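Local coordinates for protein BlEst2 (Bacillus licheniformis, PDB 6WPX) that probably hydrolyses ester bonds as a lipase or esterase of the alpha/beta-hydrolase superfamily, here in its propeptide form with an autoinhibitory C-terminal domain, at residues K89-G95 against K120-D124; K172-Y177 against Y416-K420. All blocks are in the same frame, centred on the assembly; numbering follows the deposited sequence.

Interaction 1. Residues K89-G95 against K120-D124; sequences KDMQDNG and KGGID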
loop_
_atom_site.group_PDB
_atom_site.type_symbol
_atom_site.label_atom_id
_atom_site.label_comp_id
_atom_site.label_asym_id
_atom_site.label_seq_id
_atom_site.Cartn_x
_atom_site.Cartn_y
_atom_site.Cartn_z
ATOM N N LYS A 89 -3.717 -14.082 -5.384
ATOM C CA LYS A 89 -4.073 -13.884 -6.811
ATOM C C LYS A 89 -4.583 -12.468 -7.054
ATOM O O LYS A 89 -4.966 -11.812 -6.104
ATOM C CB LYS A 89 -5.030 -14.952 -7.334
ATOM C CG LYS A 89 -4.583 -16.383 -7.090
ATOM C CD LYS A 89 -3.408 -16.793 -7.927
ATOM C CE LYS A 89 -3.127 -18.275 -7.860
ATOM N NZ LYS A 89 -4.096 -19.054 -8.673
ATOM N N ASP A 90 -4.675 -12.072 -8.315
ATOM C CA ASP A 90 -5.126 -10.712 -8.698
ATOM C C ASP A 90 -6.655 -10.526 -8.583
ATOM O O ASP A 90 -7.340 -11.457 -8.284
ATOM C CB ASP A 90 -4.493 -10.247 -10.011
ATOM C CG ASP A 90 -5.080 -10.861 -11.276
ATOM O OD1 ASP A 90 -6.102 -11.503 -11.176
ATOM O OD2 ASP A 90 -4.529 -10.636 -12.343
ATOM N N MET A 91 -7.116 -9.307 -8.861
ATOM C CA MET A 91 -8.545 -8.923 -8.764
ATOM C C MET A 91 -9.349 -9.615 -9.871
ATOM O O MET A 91 -10.551 -9.741 -9.713
ATOM C CB MET A 91 -8.746 -7.406 -8.788
ATOM C CG MET A 91 -8.540 -6.736 -10.112
ATOM S SD MET A 91 -6.836 -6.479 -10.598
ATOM C CE MET A 91 -6.417 -5.030 -9.643
ATOM N N GLN A 92 -8.674 -10.041 -10.947
ATOM C CA GLN A 92 -9.365 -10.734 -12.030
ATOM C C GLN A 92 -9.767 -12.150 -11.575
ATOM O O GLN A 92 -10.932 -12.510 -11.679
ATOM C CB GLN A 92 -8.513 -10.759 -13.316
ATOM C CG GLN A 92 -9.238 -11.416 -14.505
ATOM C CD GLN A 92 -8.553 -11.214 -15.841
ATOM O OE1 GLN A 92 -7.326 -11.254 -15.972
ATOM N NE2 GLN A 92 -9.345 -11.036 -16.880
ATOM N N ASP A 93 -8.809 -12.929 -11.050
ATOM C CA ASP A 93 -9.073 -14.290 -10.561
ATOM C C ASP A 93 -9.971 -14.230 -9.351
ATOM O O ASP A 93 -10.906 -15.027 -9.245
ATOM C CB ASP A 93 -7.780 -15.014 -10.208
ATOM C CG ASP A 93 -6.885 -15.279 -11.404
ATOM O OD1 ASP A 93 -7.416 -15.415 -12.532
ATOM O OD2 ASP A 93 -5.680 -15.405 -11.210
ATOM N N ASN A 94 -9.716 -13.276 -8.455
ATOM C CA ASN A 94 -10.560 -13.110 -7.272
ATOM C C ASN A 94 -11.951 -12.609 -7.613
ATOM O O ASN A 94 -12.918 -13.100 -7.051
ATOM C CB ASN A 94 -9.881 -12.269 -6.211
ATOM C CG ASN A 94 -9.011 -13.120 -5.327
ATOM O OD1 ASN A 94 -8.900 -14.332 -5.529
ATOM N ND2 ASN A 94 -8.415 -12.531 -4.311
ATOM N N GLY A 95 -12.045 -11.699 -8.574
ATOM C CA GLY A 95 -13.311 -11.184 -9.082
ATOM C C GLY A 95 -14.125 -12.284 -9.734
ATOM O O GLY A 95 -15.322 -12.396 -9.463
ATOM N N LYS A 120 -7.515 -5.310 -0.228
ATOM C CA LYS A 120 -7.655 -5.755 -1.604
ATOM C C LYS A 120 -9.046 -6.369 -1.916
ATOM O O LYS A 120 -9.468 -6.377 -3.076
ATOM C CB LYS A 120 -6.523 -6.739 -1.957
ATOM C CG LYS A 120 -6.598 -7.222 -3.400
ATOM C CD LYS A 120 -5.406 -8.114 -3.802
ATOM C CE LYS A 120 -5.727 -8.784 -5.118
ATOM N NZ LYS A 120 -6.662 -9.912 -4.896
ATOM N N GLY A 121 -9.722 -6.903 -0.894
ATOM C CA GLY A 121 -11.064 -7.452 -1.057
ATOM C C GLY A 121 -12.034 -6.458 -1.685
ATOM O O GLY A 121 -12.946 -6.879 -2.375
ATOM N N GLY A 122 -11.837 -5.150 -1.460
ATOM C CA GLY A 122 -12.688 -4.101 -2.042
ATOM C C GLY A 122 -12.512 -3.994 -3.547
ATOM O O GLY A 122 -13.456 -3.645 -4.262
ATOM N N ILE A 123 -11.293 -4.289 -4.035
ATOM C CA ILE A 123 -10.924 -4.285 -5.462
ATOM C C ILE A 123 -11.479 -5.558 -6.108
ATOM O O ILE A 123 -12.090 -5.467 -7.171
ATOM C CB ILE A 123 -9.396 -4.143 -5.712
ATOM C CG1 ILE A 123 -8.795 -2.899 -4.995
ATOM C CG2 ILE A 123 -9.093 -4.103 -7.226
ATOM C CD1 ILE A 123 -7.213 -3.010 -4.932
ATOM N N ASP A 124 -11.281 -6.734 -5.457
ATOM C CA ASP A 124 -11.823 -8.020 -5.939
ATOM C C ASP A 124 -13.349 -7.883 -6.063
ATOM O O ASP A 124 -13.958 -8.426 -6.982
ATOM C CB ASP A 124 -11.518 -9.151 -4.934
ATOM C CG ASP A 124 -10.057 -9.411 -4.640
ATOM O OD1 ASP A 124 -9.195 -8.993 -5.463
ATOM O OD2 ASP A 124 -9.774 -10.106 -3.643
#
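K120 and D124 supply the polar grip on K89-G95. The ammonium NZ of K120 lies 2.8 Å from K89 O, a hydrogen bond with the donor 15° out of the carbonyl plane. The lysine chain runs extended until its last torsion bends (chi4 -77°), turning NZ to the syn lone pair of D124 OD1, a salt bridge of 2.8 Å. N94 takes the other oxygen: its ND2 donates to D124 OD2 over 2.9 Å, reaching it from above the carboxylate plane, with amide and carboxylate planes 84° apart. ND2 also donates to H86 O. Replacing D124 by an alanine is likely to leave the K120 ammonium without its carboxylate and N94 ND2 without one of its acceptors. The pairing belongs to the alpha/beta-hydrolase fold: helices 91-109 and 121-131 follow strands consecutive in the chain, and the turn from strand 113-118 into helix 121-131 is where that family has its nucleophile elbow. D90 is the N-cap of helix 91-109, its OD1 accepting from D93 N at 3.1 Å. Apolar packing comes from M91, whose bent chain lets both CB and CE approach I123 CG2, each at 3.7 Å. G95 CA makes a C-H...O contact with D124 O (3.5 Å).

Interaction 2. Residues K172-Y177 against Y416-K420; sequences KNDAVY and YENGK
The Y177 ring meets G419 over one face and Y416 at its edge, and aromatic contacts dominate. Its edge points at the face of Y416 in an offset edge-to-face pair, centroids 5.9 Å apart and planes at 85°. G419 CA stands 3.5 Å from the Y177 centroid, 18° off the ring normal, a CH-pi contact displaced toward the CE2 side. CG of Y177 is anti to the backbone N (chi1 -175°), which carries the ring out from the helix to the turn, where Y177 OH comes within 3.4 Å of Y416 CB. K172, extended beyond CG, crosses Y416 at about a right angle, bringing NZ to the ring edge near its plane, where it donates to Y416 OH at 3.1 Å; that hydroxyl also bonds Y158 O. A water bridges the segments, donating to D174 OD1 (2.7 Å) and, over 3.2 Å, to G419 O. E417 and K420 bond each other's backbone N and O, closing a type I' turn, the tight two-residue connection of a beta hairpin. This hairpin joins strands 407-417 and 420-431 and abuts the first turn of helix 174-178, which N173 caps, while M446 of strand 445-456 packs against both tyrosines.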
loop_
_atom_site.group_PDB
_atom_site.type_symbol
_atom_site.label_atom_id
_atom_site.label_comp_id
_atom_site.label_asym_id
_atom_site.label_seq_id
_atom_site.Cartn_x
_atom_site.Cartn_y
_atom_site.Cartn_z
ATOM N N LYS A 172 6.378 -11.304 -3.838
ATOM C CA LYS A 172 6.000 -11.040 -5.204
ATOM C C LYS A 172 5.091 -12.158 -5.643
ATOM O O LYS A 172 5.480 -13.331 -5.691
ATOM C CB LYS A 172 7.188 -10.838 -6.146
ATOM C CG LYS A 172 7.914 -9.511 -5.935
ATOM C CD LYS A 172 9.161 -9.423 -6.816
ATOM C CE LYS A 172 9.545 -7.981 -7.056
ATOM N NZ LYS A 172 10.903 -7.852 -7.652
ATOM N N ASN A 173 3.837 -11.799 -5.842
ATOM C CA ASN A 173 2.819 -12.702 -6.327
ATOM C C ASN A 173 1.858 -11.815 -7.092
ATOM O O ASN A 173 2.016 -10.592 -7.085
ATOM C CB ASN A 173 2.147 -13.488 -5.181
ATOM C CG ASN A 173 1.545 -12.624 -4.088
ATOM O OD1 ASN A 173 0.841 -11.666 -4.345
ATOM N ND2 ASN A 173 1.776 -12.963 -2.841
ATOM N N ASP A 174 0.894 -12.430 -7.773
ATOM C CA ASP A 174 -0.070 -11.739 -8.597
ATOM C C ASP A 174 -0.881 -10.715 -7.821
ATOM O O ASP A 174 -1.207 -9.687 -8.406
ATOM C CB ASP A 174 -1.008 -12.748 -9.242
ATOM C CG ASP A 174 -0.410 -13.572 -10.372
ATOM O OD1 ASP A 174 0.757 -13.323 -10.736
ATOM O OD2 ASP A 174 -1.141 -14.411 -10.938
ATOM N N ALA A 175 -1.216 -10.993 -6.532
ATOM C CA ALA A 175 -2.012 -10.086 -5.690
ATOM C C ALA A 175 -1.282 -8.814 -5.373
ATOM O O ALA A 175 -1.820 -7.751 -5.668
ATOM C CB ALA A 175 -2.487 -10.774 -4.415
ATOM N N VAL A 176 -0.034 -8.899 -4.859
ATOM C CA VAL A 176 0.798 -7.724 -4.534
ATOM C C VAL A 176 1.101 -6.904 -5.796
ATOM O O VAL A 176 1.026 -5.680 -5.768
ATOM C CB VAL A 176 2.095 -8.098 -3.742
ATOM C CG1 VAL A 176 2.873 -6.842 -3.329
ATOM C CG2 VAL A 176 1.758 -8.936 -2.499
ATOM N N TYR A 177 1.428 -7.591 -6.896
ATOM C CA TYR A 177 1.694 -7.009 -8.213
ATOM C C TYR A 177 0.515 -6.151 -8.650
ATOM O O TYR A 177 0.733 -5.066 -9.181
ATOM C CB TYR A 177 1.862 -8.146 -9.230
ATOM C CG TYR A 177 2.249 -7.705 -10.616
ATOM C CD1 TYR A 177 1.283 -7.468 -11.594
ATOM C CD2 TYR A 177 3.585 -7.619 -10.985
ATOM C CE1 TYR A 177 1.647 -7.125 -12.901
ATOM C CE2 TYR A 177 3.957 -7.266 -12.274
ATOM C CZ TYR A 177 2.990 -7.043 -13.236
ATOM O OH TYR A 177 3.422 -6.732 -14.497
ATOM N N TYR A 416 8.182 -5.417 -15.876
ATOM C CA TYR A 416 7.512 -6.695 -15.658
ATOM C C TYR A 416 6.464 -6.900 -16.739
ATOM O O TYR A 416 5.900 -5.931 -17.240
ATOM C CB TYR A 416 6.776 -6.716 -14.300
ATOM C CG TYR A 416 7.634 -6.469 -13.086
ATOM C CD1 TYR A 416 7.868 -5.174 -12.626
ATOM C CD2 TYR A 416 8.167 -7.527 -12.360
ATOM C CE1 TYR A 416 8.626 -4.940 -11.483
ATOM C CE2 TYR A 416 8.975 -7.302 -11.246
ATOM C CZ TYR A 416 9.169 -6.007 -10.790
ATOM O OH TYR A 416 9.935 -5.771 -9.666
ATOM N N GLU A 417 6.193 -8.162 -17.068
ATOM C CA GLU A 417 5.178 -8.589 -18.042
ATOM C C GLU A 417 4.432 -9.722 -17.409
ATOM O O GLU A 417 5.056 -10.705 -17.005
ATOM C CB GLU A 417 5.834 -9.133 -19.312
ATOM C CG GLU A 417 6.218 -8.101 -20.339
ATOM C CD GLU A 417 6.862 -8.742 -21.554
ATOM O OE1 GLU A 417 6.376 -9.805 -22.005
ATOM O OE2 GLU A 417 7.854 -8.177 -22.062
ATOM N N ASN A 418 3.107 -9.580 -17.264
ATOM C CA ASN A 418 2.236 -10.595 -16.675
ATOM C C ASN A 418 2.746 -11.118 -15.317
ATOM O O ASN A 418 2.736 -12.324 -15.069
ATOM C CB ASN A 418 1.969 -11.738 -17.678
ATOM C CG ASN A 418 1.523 -11.267 -19.042
ATOM O OD1 ASN A 418 0.389 -10.815 -19.233
ATOM N ND2 ASN A 418 2.410 -11.361 -20.023
ATOM N N GLY A 419 3.210 -10.207 -14.465
ATOM C CA GLY A 419 3.694 -10.531 -13.126
ATOM C C GLY A 419 5.120 -11.000 -12.998
ATOM O O GLY A 419 5.588 -11.245 -11.879
ATOM N N LYS A 420 5.828 -11.142 -14.135
ATOM C CA LYS A 420 7.201 -11.611 -14.124
ATOM C C LYS A 420 8.153 -10.567 -14.662
ATOM O O LYS A 420 7.839 -9.880 -15.628
ATOM C CB LYS A 420 7.351 -12.911 -14.934
ATOM C CG LYS A 420 6.557 -14.081 -14.366
ATOM C CD LYS A 420 6.740 -15.319 -15.198
ATOM C CE LYS A 420 5.721 -16.356 -14.802
ATOM N NZ LYS A 420 5.884 -17.627 -15.564
HETATM O O HOH W 1 3.194 -12.359 -10.119
#

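Interaction 1 is a buried contact inside the alpha/beta domain, joining two helices that flank the mixed sheet, whereas interaction 2 is partly buried and brings a hairpin of the later antiparallel sheet against that domain. Their chemistry follows their place: the first relies on a buried ion pair joined by one side-chain amide and a backbone carbonyl, the second on edge-to-face tyrosines, a CH-pi contact, a bridging water and a lysine bonded to a tyrosine hydroxyl. They share no helix or strand but adjoin, centres about 13 Å apart: A175 CB packs 3.2 Å from K89 O. Helix 174-178 thus touches both, an arrangement consistent with close docking of the C-terminal region.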